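Local coordinates for TRAS1 ORF2p (Bombyx mori, PDB 1WDU), which forms the endonuclease domain of a telomere-specific non-LTR retrotransposon, a nuclease of the DNase I-like fold that probably nicks the target DNA for insertion, at residues Ile48-Glu53 with Ala83-Phe88; Val22-Leu27 with Asn235-Asn240. The protein carries 1 engineered substitution. All coordinates share one frame; numbering follows the deposited sequence.

Overall arrangement
Both contacts belong to one six-stranded mixed sheet of a four-layered alpha/beta sandwich. From the N terminus the chain first lays down strand 20-26, passes through helix 31-44 and returns as strand 48-52, a beta-alpha-beta crossover that leaves the two strands parallel neighbours. Contact 1 closes the next loop when strand 83-87 comes back antiparallel to 48-52. Contact 2 closes a much longer loop, its segments 208 residues apart, when strand 237-241 docks on the other edge of 20-26, so contact 1 is nested inside it. The centres lie about 9 Å apart, and short L50 N to L23 O (2.6 Å) and L23 N to I48 O (2.7 Å) approaches, both probable hydrogen bonds, join them.

Contact 1: Ile48-Glu53 with Ala83-Phe88; sequences IALIQE and AAIAVF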
loop_
_atom_site.group_PDB
_atom_site.type_symbol
_atom_site.label_atom_id
_atom_site.label_comp_id
_atom_site.label_asym_id
_atom_site.label_seq_id
_atom_site.Cartn_x
_atom_site.Cartn_y
_atom_site.Cartn_z
ATOM N N ILE A 48 -9.493 1.089 5.852
ATOM C CA ILE A 48 -8.849 0.785 4.578
ATOM C C ILE A 48 -7.805 -0.335 4.623
ATOM O O ILE A 48 -7.151 -0.579 5.643
ATOM C CB ILE A 48 -8.113 2.043 4.030
ATOM C CG1 ILE A 48 -9.082 3.230 3.911
ATOM C CG2 ILE A 48 -7.458 1.724 2.682
ATOM C CD1 ILE A 48 -10.044 3.122 2.760
ATOM N N ALA A 49 -7.647 -1.007 3.491
ATOM C CA ALA A 49 -6.637 -2.039 3.358
ATOM C C ALA A 49 -5.974 -1.840 1.990
ATOM O O ALA A 49 -6.661 -1.768 0.966
ATOM C CB ALA A 49 -7.259 -3.422 3.457
ATOM N N LEU A 50 -4.651 -1.691 1.991
ATOM C CA LEU A 50 -3.877 -1.541 0.755
ATOM C C LEU A 50 -3.281 -2.931 0.538
ATOM O O LEU A 50 -2.320 -3.327 1.203
ATOM C CB LEU A 50 -2.783 -0.486 0.926
ATOM C CG LEU A 50 -3.274 0.907 1.370
ATOM C CD1 LEU A 50 -2.081 1.824 1.563
ATOM C CD2 LEU A 50 -4.230 1.491 0.353
ATOM N N ILE A 51 -3.876 -3.664 -0.397
ATOM C CA ILE A 51 -3.505 -5.040 -0.688
ATOM C C ILE A 51 -2.673 -5.289 -1.935
ATOM O O ILE A 51 -2.742 -4.539 -2.907
ATOM C CB ILE A 51 -4.778 -5.899 -0.846
ATOM C CG1 ILE A 51 -5.724 -5.665 0.327
ATOM C CG2 ILE A 51 -4.413 -7.374 -0.944
ATOM C CD1 ILE A 51 -7.142 -6.157 0.051
ATOM N N GLN A 52 -1.899 -6.372 -1.890
ATOM C CA GLN A 52 -1.099 -6.819 -3.022
ATOM C C GLN A 52 -1.286 -8.319 -3.098
ATOM O O GLN A 52 -1.369 -8.990 -2.064
ATOM C CB GLN A 52 0.395 -6.525 -2.840
ATOM C CG GLN A 52 0.736 -5.059 -2.685
ATOM C CD GLN A 52 0.477 -4.581 -1.283
ATOM O OE1 GLN A 52 0.930 -5.204 -0.323
ATOM N NE2 GLN A 52 -0.248 -3.474 -1.148
ATOM N N GLU A 53 -1.371 -8.841 -4.320
ATOM C CA GLU A 53 -1.515 -10.274 -4.531
ATOM C C GLU A 53 -2.726 -10.897 -3.836
ATOM O O GLU A 53 -2.590 -11.866 -3.086
ATOM C CB GLU A 53 -0.254 -10.991 -4.049
ATOM C CG GLU A 53 1.020 -10.540 -4.723
ATOM C CD GLU A 53 1.327 -11.334 -5.969
ATOM O OE1 GLU A 53 0.697 -11.081 -7.022
ATOM O OE2 GLU A 53 2.198 -12.225 -5.888
ATOM N N ALA A 83 -2.804 -5.979 -7.350
ATOM C CA ALA A 83 -3.041 -4.968 -6.329
ATOM C C ALA A 83 -4.514 -4.589 -6.205
ATOM O O ALA A 83 -5.282 -4.647 -7.166
ATOM C CB ALA A 83 -2.216 -3.740 -6.622
ATOM N N ALA A 84 -4.908 -4.213 -4.997
ATOM C CA ALA A 84 -6.281 -3.828 -4.757
ATOM C C ALA A 84 -6.398 -2.975 -3.511
ATOM O O ALA A 84 -5.510 -2.950 -2.657
ATOM C CB ALA A 84 -7.153 -5.060 -4.625
ATOM N N ILE A 85 -7.511 -2.264 -3.422
ATOM C CA ILE A 85 -7.769 -1.432 -2.271
ATOM C C ILE A 85 -9.149 -1.792 -1.722
ATOM O O ILE A 85 -10.158 -1.700 -2.425
ATOM C CB ILE A 85 -7.697 0.061 -2.645
ATOM C CG1 ILE A 85 -6.258 0.413 -3.052
ATOM C CG2 ILE A 85 -8.161 0.911 -1.476
ATOM C CD1 ILE A 85 -6.046 1.859 -3.503
ATOM N N ALA A 86 -9.183 -2.229 -0.469
ATOM C CA ALA A 86 -10.443 -2.595 0.175
ATOM C C ALA A 86 -10.902 -1.487 1.116
ATOM O O ALA A 86 -10.138 -0.999 1.952
ATOM C CB ALA A 86 -10.276 -3.895 0.954
ATOM N N VAL A 87 -12.153 -1.084 0.969
ATOM C CA VAL A 87 -12.714 -0.055 1.824
ATOM C C VAL A 87 -13.766 -0.722 2.703
ATOM O O VAL A 87 -14.811 -1.153 2.215
ATOM C CB VAL A 87 -13.363 1.074 0.994
ATOM C CG1 VAL A 87 -13.912 2.145 1.923
ATOM C CG2 VAL A 87 -12.324 1.683 0.037
ATOM N N PHE A 88 -13.472 -0.837 3.994
ATOM C CA PHE A 88 -14.400 -1.456 4.935
ATOM C C PHE A 88 -15.384 -0.436 5.511
ATOM O O PHE A 88 -16.458 -0.797 5.995
ATOM C CB PHE A 88 -13.631 -2.140 6.076
ATOM C CG PHE A 88 -12.616 -3.140 5.601
ATOM C CD1 PHE A 88 -11.308 -2.745 5.309
ATOM C CD2 PHE A 88 -12.979 -4.462 5.384
ATOM C CE1 PHE A 88 -10.375 -3.657 4.803
ATOM C CE2 PHE A 88 -12.060 -5.382 4.879
ATOM C CZ PHE A 88 -10.756 -4.976 4.586
#
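Four backbone hydrogen bonds hold 48-53 against 83-88, two at each of the hydrogen-bonded pairs A49/A86 and I51/A84. A49 N meets A86 O at 2.9 Å and A86 N returns to A49 O, both in the acceptor's carbonyl plane. At the other pair I51 N approaches nearly along the C=O axis of A84, whereas A84 N stands above the carbonyl plane of I51, with a C=O...N angle of 131°. CA-H...O contacts from I48, I85 and A83 fill the intervals, as in a regular antiparallel ladder.

Side chains sort onto two faces. On one, A49 CB and A86 CB lie 3.9 Å apart, and I51, with CG1 anti to its carbonyl carbon (chi1 -49°), extends CD1 to 4.0 Å from A86 CB. The ring of F88, just past the strand, brings its CE1 edge to 3.4 Å from A49 CB, which lies in the ring plane. On the other face I48 and V87 run side by side, I48 CD1 reaching V87 CG2 at 3.8 Å, and L50 CD2 meets I85 CG1 at 4.1 Å.

Farther out, Q52 folds its amide back so that NE2 hydrogen-bonds S121 OG and, weakly, L50 O (3.1 Å); the same hydroxyl bonds I51 O. E53 forms a salt bridge with R29. Helix 31-44 covers A49 and F88 through L37, strand 116-123 of the second sheet packs on I48, L50 and I85, and strand 20-26 hydrogen-bonds along the edge of 48-52 away from 83-87.

Contact 2: Val22-Leu27 with Asn235-Asn240; sequences VLQANL and NGMVFN
Segments 22-27 and 235-240 run antiparallel, their strand parts at 159° with axes 4.7 Å apart at closest, and so join the first and last strands of the DNase I-like endonuclease fold within one sheet. V22/F239 and Q24/M237 are the hydrogen-bonded pairs; L23/V238 between them is non-hydrogen-bonded. V22 N reaches F239 O at 2.8 Å, nearly along the C=O axis, while the return bond from F239 N to V22 O is longer, 3.2 Å. Q24 N approaches M237 O from above the carbonyl plane, but M237 N lies in the carbonyl plane of Q24. CA-H...O contacts from V238, L23 and G236 complete the ladder.

F239 packs on V22. Its CG sits between the backbone N and the carbonyl carbon (chi1 66°), the crowded position, and this turns the ring so that one face lies against V22. V22 CB lies over that face, 3.8 Å from the centroid and 20° off the normal, a CH-pi contact offset toward the rim where V22 CG1 meets CZ at 3.6 Å. On the same face of the sheet Q24 is fully extended, CG anti to N, and its OE1 is taken by T210 OG1 of the second sheet. On the opposite face L23 CD2 packs on V238 CG1 at 3.8 Å, while helix 31-44 covers L23 through L37 and A41.

Beyond M237 a water takes over from direct pairing: it accepts from N26 N and gives a weak bond to N235 O. M237 bends at chi3, bringing CE to 3.6 Å from Q24 NE2.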
loop_
_atom_site.group_PDB
_atom_site.type_symbol
_atom_site.label_atom_id
_atom_site.label_comp_id
_atom_site.label_asym_id
_atom_site.label_seq_id
_atom_site.Cartn_x
_atom_site.Cartn_y
_atom_site.Cartn_z
ATOM N N VAL A 22 -5.472 2.171 8.568
ATOM C CA VAL A 22 -5.175 1.542 7.285
ATOM C C VAL A 22 -4.300 0.295 7.434
ATOM O O VAL A 22 -3.316 0.300 8.177
ATOM C CB VAL A 22 -4.430 2.520 6.344
ATOM C CG1 VAL A 22 -4.127 1.831 5.005
ATOM C CG2 VAL A 22 -5.261 3.780 6.129
ATOM N N LEU A 23 -4.653 -0.766 6.711
ATOM C CA LEU A 23 -3.865 -2.001 6.733
ATOM C C LEU A 23 -3.114 -2.158 5.402
ATOM O O LEU A 23 -3.668 -1.885 4.343
ATOM C CB LEU A 23 -4.779 -3.221 6.937
ATOM C CG LEU A 23 -5.715 -3.255 8.153
ATOM C CD1 LEU A 23 -6.511 -4.552 8.126
ATOM C CD2 LEU A 23 -4.911 -3.142 9.452
ATOM N N GLN A 24 -1.855 -2.579 5.450
ATOM C CA GLN A 24 -1.085 -2.795 4.225
ATOM C C GLN A 24 -0.567 -4.230 4.275
ATOM O O GLN A 24 0.131 -4.597 5.213
ATOM C CB GLN A 24 0.103 -1.827 4.123
ATOM C CG GLN A 24 0.870 -1.935 2.792
ATOM C CD GLN A 24 2.049 -0.977 2.707
ATOM O OE1 GLN A 24 1.892 0.225 2.913
ATOM N NE2 GLN A 24 3.240 -1.506 2.398
ATOM N N ALA A 25 -0.898 -5.039 3.272
ATOM C CA ALA A 25 -0.450 -6.426 3.278
ATOM C C ALA A 25 -0.423 -7.121 1.928
ATOM O O ALA A 25 -1.308 -6.931 1.088
ATOM C CB ALA A 25 -1.316 -7.241 4.243
ATOM N N ASN A 26 0.612 -7.932 1.746
ATOM C CA ASN A 26 0.788 -8.726 0.546
ATOM C C ASN A 26 0.324 -10.119 0.953
ATOM O O ASN A 26 1.008 -10.824 1.685
ATOM C CB ASN A 26 2.259 -8.774 0.126
ATOM C CG ASN A 26 2.484 -9.669 -1.086
ATOM O OD1 ASN A 26 1.666 -10.542 -1.381
ATOM N ND2 ASN A 26 3.595 -9.462 -1.786
ATOM N N LEU A 27 -0.852 -10.492 0.472
ATOM C CA LEU A 27 -1.483 -11.769 0.770
ATOM C C LEU A 27 -0.913 -12.980 0.050
ATOM O O LEU A 27 -1.179 -14.123 0.443
ATOM C CB LEU A 27 -2.971 -11.657 0.461
ATOM C CG LEU A 27 -3.857 -10.968 1.501
ATOM C CD1 LEU A 27 -3.037 -10.075 2.414
ATOM C CD2 LEU A 27 -4.952 -10.188 0.775
ATOM N N ASN A 235 4.605 -9.831 6.244
ATOM C CA ASN A 235 3.985 -9.333 7.462
ATOM C C ASN A 235 3.149 -8.096 7.167
ATOM O O ASN A 235 3.589 -7.183 6.459
ATOM C CB ASN A 235 5.043 -8.992 8.510
ATOM C CG ASN A 235 5.755 -10.217 9.031
ATOM O OD1 ASN A 235 5.210 -11.324 8.999
ATOM N ND2 ASN A 235 6.971 -10.031 9.527
ATOM N N GLY A 236 1.936 -8.074 7.707
ATOM C CA GLY A 236 1.069 -6.933 7.498
ATOM C C GLY A 236 1.600 -5.702 8.216
ATOM O O GLY A 236 2.441 -5.800 9.119
ATOM N N MET A 237 1.119 -4.536 7.790
ATOM C CA MET A 237 1.514 -3.271 8.386
ATOM C C MET A 237 0.265 -2.465 8.693
ATOM O O MET A 237 -0.818 -2.747 8.158
ATOM C CB MET A 237 2.432 -2.503 7.439
ATOM C CG MET A 237 3.820 -3.097 7.384
ATOM S SD MET A 237 4.663 -2.828 5.817
ATOM C CE MET A 237 3.909 -4.137 4.818
ATOM N N VAL A 238 0.415 -1.472 9.563
ATOM C CA VAL A 238 -0.711 -0.657 9.966
ATOM C C VAL A 238 -0.297 0.773 10.303
ATOM O O VAL A 238 0.817 1.018 10.764
ATOM C CB VAL A 238 -1.418 -1.293 11.220
ATOM C CG1 VAL A 238 -1.521 -2.800 11.055
ATOM C CG2 VAL A 238 -0.642 -0.992 12.489
ATOM N N PHE A 239 -1.198 1.716 10.058
ATOM C CA PHE A 239 -0.955 3.117 10.369
ATOM C C PHE A 239 -2.284 3.866 10.377
ATOM O O PHE A 239 -3.286 3.350 9.899
ATOM C CB PHE A 239 0.043 3.752 9.379
ATOM C CG PHE A 239 -0.458 3.864 7.971
ATOM C CD1 PHE A 239 -0.241 2.834 7.054
ATOM C CD2 PHE A 239 -1.134 5.013 7.548
ATOM C CE1 PHE A 239 -0.690 2.949 5.732
ATOM C CE2 PHE A 239 -1.593 5.135 6.226
ATOM C CZ PHE A 239 -1.370 4.104 5.318
ATOM N N ASN A 240 -2.291 5.081 10.921
ATOM C CA ASN A 240 -3.525 5.861 11.011
ATOM C C ASN A 240 -3.510 7.182 10.261
ATOM O O ASN A 240 -2.455 7.783 10.046
ATOM C CB ASN A 240 -3.839 6.181 12.476
ATOM C CG ASN A 240 -3.663 4.991 13.387
ATOM O OD1 ASN A 240 -4.436 4.032 13.335
ATOM N ND2 ASN A 240 -2.634 5.042 14.229
HETATM O O HOH W 1 2.875 -7.157 3.221
#